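Local coordinates for protein GCN5-related N-acetyltransferase:Aminotransferase, class-II (Rhodopseudomonas palustris, PDB 2FIW) that binds acetyl coenzyme A and, as a member of the GCN5-related N-acetyltransferase family, probably transfers its acetyl group to an amine of an acceptor substrate, at residues A128-N142 with G148-L160. Numbering follows the deposited sequence.
Sequences AEFFAKRGYVAKQRN and GEWLANTTMTKSL. With ACO (acetyl coenzyme *a), chain C.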
loop_
_atom_site.group_PDB
_atom_site.type_symbol
_atom_site.label_atom_id
_atom_site.label_comp_id
_atom_site.label_asym_id
_atom_site.label_seq_id
_atom_site.Cartn_x
_atom_site.Cartn_y
_atom_site.Cartn_z
ATOM N N ALA A 128 6.160 2.507 -8.442
ATOM C CA ALA A 128 5.895 3.549 -9.433
ATOM C C ALA A 128 5.254 3.023 -10.743
ATOM O O ALA A 128 4.276 3.588 -11.233
ATOM C CB ALA A 128 7.182 4.318 -9.726
ATOM N N GLU A 129 5.821 1.956 -11.300
ATOM C CA GLU A 129 5.355 1.379 -12.570
ATOM C C GLU A 129 3.963 0.761 -12.426
ATOM O O GLU A 129 3.084 1.024 -13.248
ATOM C CB GLU A 129 6.369 0.365 -13.099
ATOM C CG GLU A 129 5.984 -0.347 -14.383
ATOM C CD GLU A 129 6.121 0.515 -15.652
ATOM O OE1 GLU A 129 5.530 1.631 -15.721
ATOM O OE2 GLU A 129 6.803 0.042 -16.606
ATOM N N PHE A 130 3.773 -0.019 -11.360
ATOM C CA PHE A 130 2.473 -0.523 -10.943
ATOM C C PHE A 130 1.393 0.527 -11.024
ATOM O O PHE A 130 0.365 0.285 -11.653
ATOM C CB PHE A 130 2.501 -1.075 -9.510
ATOM C CG PHE A 130 1.116 -1.404 -8.960
ATOM C CD1 PHE A 130 0.552 -2.676 -9.154
ATOM C CD2 PHE A 130 0.376 -0.452 -8.286
ATOM C CE1 PHE A 130 -0.716 -2.983 -8.681
ATOM C CE2 PHE A 130 -0.901 -0.745 -7.808
ATOM C CZ PHE A 130 -1.444 -2.020 -8.007
ATOM N N PHE A 131 1.608 1.683 -10.379
ATOM C CA PHE A 131 0.593 2.747 -10.364
ATOM C C PHE A 131 0.380 3.378 -11.724
ATOM O O PHE A 131 -0.758 3.708 -12.075
ATOM C CB PHE A 131 0.882 3.828 -9.306
ATOM C CG PHE A 131 0.519 3.417 -7.893
ATOM C CD1 PHE A 131 -0.807 3.419 -7.469
ATOM C CD2 PHE A 131 1.510 3.019 -6.990
ATOM C CE1 PHE A 131 -1.141 3.032 -6.154
ATOM C CE2 PHE A 131 1.190 2.633 -5.680
ATOM C CZ PHE A 131 -0.136 2.639 -5.259
ATOM N N ALA A 132 1.465 3.550 -12.485
ATOM C CA ALA A 132 1.390 4.156 -13.815
ATOM C C ALA A 132 0.515 3.337 -14.775
ATOM O O ALA A 132 -0.231 3.911 -15.555
ATOM C CB ALA A 132 2.786 4.362 -14.393
ATOM N N LYS A 133 0.598 2.002 -14.686
ATOM C CA LYS A 133 -0.226 1.099 -15.504
ATOM C C LYS A 133 -1.732 1.160 -15.166
ATOM O O LYS A 133 -2.554 0.553 -15.868
ATOM C CB LYS A 133 0.235 -0.366 -15.370
ATOM C CG LYS A 133 1.708 -0.670 -15.631
ATOM C CD LYS A 133 2.027 -0.756 -17.113
ATOM C CE LYS A 133 2.927 -1.946 -17.432
ATOM N NZ LYS A 133 4.277 -1.911 -16.784
ATOM N N ARG A 134 -2.085 1.842 -14.074
ATOM C CA ARG A 134 -3.476 1.934 -13.628
ATOM C C ARG A 134 -3.896 3.389 -13.709
ATOM O O ARG A 134 -4.772 3.838 -12.977
ATOM C CB ARG A 134 -3.654 1.419 -12.193
ATOM C CG ARG A 134 -2.833 0.187 -11.794
ATOM C CD ARG A 134 -3.297 -1.049 -12.545
ATOM N NE ARG A 134 -2.807 -2.327 -12.018
ATOM C CZ ARG A 134 -1.552 -2.772 -12.129
ATOM N NH1 ARG A 134 -0.609 -2.026 -12.684
ATOM N NH2 ARG A 134 -1.223 -3.965 -11.651
ATOM N N GLY A 135 -3.245 4.130 -14.594
ATOM C CA GLY A 135 -3.669 5.484 -14.910
ATOM C C GLY A 135 -3.191 6.586 -13.986
ATOM O O GLY A 135 -3.617 7.729 -14.134
ATOM N N TYR A 136 -2.321 6.262 -13.034
ATOM C CA TYR A 136 -1.699 7.293 -12.191
ATOM C C TYR A 136 -0.559 7.979 -12.934
ATOM O O TYR A 136 0.291 7.313 -13.551
ATOM C CB TYR A 136 -1.198 6.703 -10.870
ATOM C CG TYR A 136 -2.323 6.289 -9.955
ATOM C CD1 TYR A 136 -3.062 5.125 -10.211
ATOM C CD2 TYR A 136 -2.653 7.055 -8.836
ATOM C CE1 TYR A 136 -4.104 4.749 -9.380
ATOM C CE2 TYR A 136 -3.684 6.684 -7.999
ATOM C CZ TYR A 136 -4.403 5.535 -8.276
ATOM O OH TYR A 136 -5.433 5.165 -7.461
ATOM N N VAL A 137 -0.544 9.309 -12.867
ATOM C CA VAL A 137 0.427 10.095 -13.607
ATOM C C VAL A 137 1.347 10.835 -12.655
ATOM O O VAL A 137 0.880 11.563 -11.781
ATOM C CB VAL A 137 -0.274 11.084 -14.573
ATOM C CG1 VAL A 137 0.730 12.064 -15.188
ATOM C CG2 VAL A 137 -1.047 10.319 -15.658
ATOM N N ALA A 138 2.654 10.652 -12.849
ATOM C CA ALA A 138 3.683 11.268 -12.010
ATOM C C ALA A 138 3.617 12.786 -12.061
ATOM O O ALA A 138 3.678 13.384 -13.131
ATOM C CB ALA A 138 5.052 10.792 -12.424
ATOM N N LYS A 139 3.488 13.405 -10.897
ATOM C CA LYS A 139 3.389 14.847 -10.821
ATOM C C LYS A 139 4.596 15.494 -10.159
ATOM O O LYS A 139 5.023 16.570 -10.578
ATOM C CB LYS A 139 2.091 15.274 -10.116
ATOM C CG LYS A 139 0.807 14.948 -10.916
ATOM C CD LYS A 139 0.980 15.195 -12.435
ATOM C CE LYS A 139 -0.335 15.180 -13.177
ATOM N NZ LYS A 139 -1.079 16.460 -12.956
ATOM N N GLN A 140 5.151 14.837 -9.141
ATOM C CA GLN A 140 6.173 15.460 -8.298
ATOM C C GLN A 140 7.050 14.409 -7.623
ATOM O O GLN A 140 6.550 13.530 -6.922
ATOM C CB GLN A 140 5.497 16.377 -7.257
ATOM C CG GLN A 140 6.426 17.246 -6.425
ATOM C CD GLN A 140 7.437 18.010 -7.269
ATOM O OE1 GLN A 140 8.614 17.655 -7.313
ATOM N NE2 GLN A 140 6.977 19.058 -7.958
ATOM N N ARG A 141 8.353 14.494 -7.861
ATOM C CA ARG A 141 9.328 13.669 -7.178
ATOM C C ARG A 141 9.588 14.306 -5.807
ATOM O O ARG A 141 9.774 15.515 -5.713
ATOM C CB ARG A 141 10.597 13.554 -8.042
ATOM C CG ARG A 141 11.764 12.752 -7.468
ATOM C CD ARG A 141 12.182 11.621 -8.434
ATOM N NE ARG A 141 11.519 10.402 -7.999
ATOM C CZ ARG A 141 12.101 9.284 -7.576
ATOM N NH1 ARG A 141 13.410 9.113 -7.586
ATOM N NH2 ARG A 141 11.327 8.289 -7.173
ATOM N N ASN A 142 9.539 13.502 -4.745
ATOM C CA ASN A 142 9.742 13.988 -3.383
ATOM C C ASN A 142 10.781 13.168 -2.654
ATOM O O ASN A 142 11.166 12.085 -3.084
ATOM C CB ASN A 142 8.464 13.909 -2.528
ATOM C CG ASN A 142 7.181 14.093 -3.319
ATOM O OD1 ASN A 142 6.885 15.180 -3.837
ATOM N ND2 ASN A 142 6.384 13.035 -3.374
ATOM N N GLY A 148 14.956 9.258 10.494
ATOM C CA GLY A 148 16.299 9.766 10.237
ATOM C C GLY A 148 16.915 9.381 8.902
ATOM O O GLY A 148 18.099 9.626 8.678
ATOM N N GLU A 149 16.126 8.768 8.022
ATOM C CA GLU A 149 16.574 8.442 6.671
ATOM C C GLU A 149 15.800 9.255 5.656
ATOM O O GLU A 149 14.664 9.630 5.922
ATOM C CB GLU A 149 16.377 6.954 6.371
ATOM C CG GLU A 149 17.353 6.046 7.079
ATOM C CD GLU A 149 18.643 5.885 6.308
ATOM O OE1 GLU A 149 19.701 5.946 6.938
ATOM O OE2 GLU A 149 18.604 5.707 5.071
ATOM N N TRP A 150 16.413 9.512 4.503
ATOM C CA TRP A 150 15.720 10.101 3.377
ATOM C C TRP A 150 15.414 9.026 2.312
ATOM O O TRP A 150 16.280 8.203 1.965
ATOM C CB TRP A 150 16.516 11.266 2.771
ATOM C CG TRP A 150 16.640 12.523 3.663
ATOM C CD1 TRP A 150 15.994 12.779 4.855
ATOM C CD2 TRP A 150 17.434 13.689 3.388
ATOM N NE1 TRP A 150 16.360 14.021 5.342
ATOM C CE2 TRP A 150 17.239 14.599 4.462
ATOM C CE3 TRP A 150 18.308 14.046 2.351
ATOM C CZ2 TRP A 150 17.885 15.848 4.518
ATOM C CZ3 TRP A 150 18.947 15.291 2.414
ATOM C CH2 TRP A 150 18.726 16.173 3.490
ATOM N N LEU A 151 14.181 9.044 1.807
ATOM C CA LEU A 151 13.711 8.065 0.837
ATOM C C LEU A 151 12.973 8.823 -0.239
ATOM O O LEU A 151 12.148 9.687 0.073
ATOM C CB LEU A 151 12.768 7.049 1.497
ATOM C CG LEU A 151 13.303 5.807 2.201
ATOM C CD1 LEU A 151 13.809 6.092 3.609
ATOM C CD2 LEU A 151 12.214 4.777 2.289
ATOM N N ALA A 152 13.271 8.522 -1.500
ATOM C CA ALA A 152 12.573 9.153 -2.620
ATOM C C ALA A 152 11.207 8.499 -2.828
ATOM O O ALA A 152 11.012 7.326 -2.486
ATOM C CB ALA A 152 13.390 9.067 -3.882
ATOM N N ASN A 153 10.264 9.284 -3.351
ATOM C CA ASN A 153 9.027 8.768 -3.914
ATOM C C ASN A 153 8.466 9.768 -4.898
ATOM O O ASN A 153 9.064 10.810 -5.119
ATOM C CB ASN A 153 7.989 8.347 -2.845
ATOM C CG ASN A 153 7.499 9.502 -1.995
ATOM O OD1 ASN A 153 7.152 10.570 -2.499
ATOM N ND2 ASN A 153 7.448 9.275 -0.693
ATOM N N THR A 154 7.343 9.431 -5.515
ATOM C CA THR A 154 6.731 10.282 -6.514
ATOM C C THR A 154 5.242 10.399 -6.220
ATOM O O THR A 154 4.541 9.386 -6.038
ATOM C CB THR A 154 6.930 9.708 -7.940
ATOM O OG1 THR A 154 8.273 9.254 -8.086
ATOM C CG2 THR A 154 6.667 10.755 -9.008
ATOM N N THR A 155 4.774 11.641 -6.173
ATOM C CA THR A 155 3.350 11.938 -6.120
ATOM C C THR A 155 2.785 11.677 -7.507
ATOM O O THR A 155 3.315 12.154 -8.497
ATOM C CB THR A 155 3.096 13.398 -5.688
ATOM O OG1 THR A 155 3.773 13.645 -4.454
ATOM C CG2 THR A 155 1.606 13.666 -5.509
HETATM N N MSE A 156 1.737 10.866 -7.559
HETATM C CA MSE A 156 1.106 10.450 -8.803
HETATM C C MSE A 156 -0.389 10.549 -8.576
HETATM O O MSE A 156 -0.882 10.152 -7.520
HETATM C CB MSE A 156 1.474 9.004 -9.158
HETATM C CG MSE A 156 2.957 8.684 -9.059
HETATM SE SE MSE A 156 3.393 6.962 -9.762
HETATM C CE MSE A 156 5.160 6.881 -9.220
ATOM N N THR A 157 -1.105 11.093 -9.552
ATOM C CA THR A 157 -2.548 11.325 -9.401
ATOM C C THR A 157 -3.354 10.620 -10.486
ATOM O O THR A 157 -2.872 10.436 -11.601
ATOM C CB THR A 157 -2.898 12.836 -9.398
ATOM O OG1 THR A 157 -2.465 13.423 -10.630
ATOM C CG2 THR A 157 -2.222 13.564 -8.232
ATOM N N LYS A 158 -4.568 10.210 -10.134
ATOM C CA LYS A 158 -5.501 9.622 -11.087
ATOM C C LYS A 158 -6.865 10.304 -11.018
ATOM O O LYS A 158 -7.442 10.450 -9.931
ATOM C CB LYS A 158 -5.660 8.123 -10.835
ATOM C CG LYS A 158 -6.474 7.391 -11.907
ATOM C CD LYS A 158 -6.802 5.983 -11.477
ATOM C CE LYS A 158 -7.567 5.241 -12.546
ATOM N NZ LYS A 158 -7.686 3.790 -12.209
ATOM N N SER A 159 -7.368 10.721 -12.184
ATOM C CA SER A 159 -8.743 11.235 -12.316
ATOM C C SER A 159 -9.726 10.065 -12.230
ATOM O O SER A 159 -9.516 9.021 -12.872
ATOM C CB SER A 159 -8.923 11.979 -13.644
ATOM O OG SER A 159 -9.942 12.975 -13.543
ATOM N N LEU A 160 -10.785 10.227 -11.436
ATOM C CA LEU A 160 -11.754 9.153 -11.217
ATOM C C LEU A 160 -12.959 9.230 -12.172
ATOM O O LEU A 160 -13.388 10.319 -12.595
ATOM C CB LEU A 160 -12.216 9.137 -9.753
ATOM C CG LEU A 160 -11.590 8.176 -8.725
ATOM C CD1 LEU A 160 -10.097 7.890 -8.979
ATOM C CD2 LEU A 160 -11.807 8.687 -7.289
HETATM N N1A ACO C . 1.210 -13.171 -14.836
HETATM C C2A ACO C . 2.020 -12.125 -15.096
HETATM N N3A ACO C . 1.860 -10.942 -14.474
HETATM C C4A ACO C . 0.874 -10.739 -13.544
HETATM C C5A ACO C . 0.004 -11.766 -13.220
HETATM C C6A ACO C . 0.201 -13.068 -13.927
HETATM N N6A ACO C . -0.606 -14.129 -13.676
HETATM N N7A ACO C . -0.858 -11.295 -12.290
HETATM C C8A ACO C . -0.523 -10.006 -12.041
HETATM N N9A ACO C . 0.523 -9.674 -12.811
HETATM C C1B ACO C . 1.251 -8.379 -12.887
HETATM C C2B ACO C . 0.399 -7.176 -13.243
HETATM O O2B ACO C . 0.221 -7.073 -14.657
HETATM C C3B ACO C . 1.239 -6.035 -12.694
HETATM O O3B ACO C . 2.087 -5.478 -13.700
HETATM P P3B ACO C . 2.633 -3.954 -13.626
HETATM O O7A ACO C . 3.742 -3.919 -12.581
HETATM O O8A ACO C . 1.428 -3.139 -13.214
HETATM O O9A ACO C . 3.105 -3.710 -15.042
HETATM C C4B ACO C . 2.088 -6.651 -11.574
HETATM O O4B ACO C . 1.917 -8.067 -11.655
HETATM C C5B ACO C . 1.664 -6.184 -10.182
HETATM O O5B ACO C . 0.235 -6.295 -10.093
HETATM P P1A ACO C . -0.518 -6.971 -8.843
HETATM O O1A ACO C . -0.249 -8.462 -8.833
HETATM O O2A ACO C . -1.932 -6.441 -8.917
HETATM O O3A ACO C . 0.238 -6.246 -7.613
HETATM P P2A ACO C . 0.943 -7.021 -6.414
HETATM O O4A ACO C . 2.187 -7.674 -6.953
HETATM O O5A ACO C . -0.105 -7.856 -5.735
HETATM O O6A ACO C . 1.365 -5.828 -5.403
HETATM C CBP ACO C . 2.743 -3.864 -4.739
HETATM C CCP ACO C . 1.882 -4.553 -5.812
HETATM C CDP ACO C . 3.350 -2.615 -5.367
HETATM C CEP ACO C . 1.880 -3.490 -3.544
HETATM C CAP ACO C . 3.855 -4.808 -4.220
HETATM O OAP ACO C . 4.850 -5.063 -5.226
HETATM C C9P ACO C . 4.527 -4.452 -2.898
HETATM O O9P ACO C . 4.014 -4.880 -1.749
HETATM N N8P ACO C . 5.599 -3.772 -2.898
HETATM C C7P ACO C . 6.450 -3.352 -1.776
HETATM C C6P ACO C . 5.821 -2.289 -0.873
HETATM C C5P ACO C . 5.541 -1.063 -1.689
HETATM O O5P ACO C . 6.363 -0.637 -2.490
HETATM N N4P ACO C . 4.361 -0.497 -1.495
HETATM C C3P ACO C . 3.865 0.674 -2.190
HETATM C C2P ACO C . 4.379 1.895 -1.445
HETATM S S1P ACO C . 3.346 3.197 -2.006
HETATM C C ACO C . 2.291 3.472 -0.746
HETATM O O ACO C . 2.068 2.594 0.080
HETATM C CH3 ACO C . 1.714 4.660 -0.656
HETATM O O HOH W 1 8.537 6.846 -7.033
#
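Val137 and Thr157 exchange backbone hydrogen bonds where strands 137-146 and 149-159 pair antiparallel as the C-terminal beta hairpin of the GNAT fold, and a classic bulge sets Lys139 and Gln140 both opposite Thr155. Lys139 N gives Thr155 O a nearly straight bond of 2.7 Å; that from Gln140 N is weak. On the face turned to helix 128-132, the selenomethionine Met156 runs extended beyond CG, its SE against Phe131 CB (4.0 Å) and its CE at Ala128 CB. A Schellman motif at Gly135 ends this helix; Lys133 and Arg134, just before it, donate to the 3'-phosphate of acetyl coenzyme A. Tyr136 lies between Phe131 CD1, over one ring face, and Lys158 CB, 3.6 Å from the centroid over the other. Lys158, fully extended from a chi1 of -172° that sets CG opposite its own N, runs past this ring, and its NZ makes a weak hydrogen bond to Arg134 O and a salt bridge with Glu108. Asn142 ND2 donates within its amide plane to Asn153 OD1 (2.7 Å) and to Thr155 OG1, which also bonds Asp122. Replacing Asn142 by alanine is likely to take from both oxygens the donor they share. The amide planes of Asn142 and Asn153 stand 75° apart.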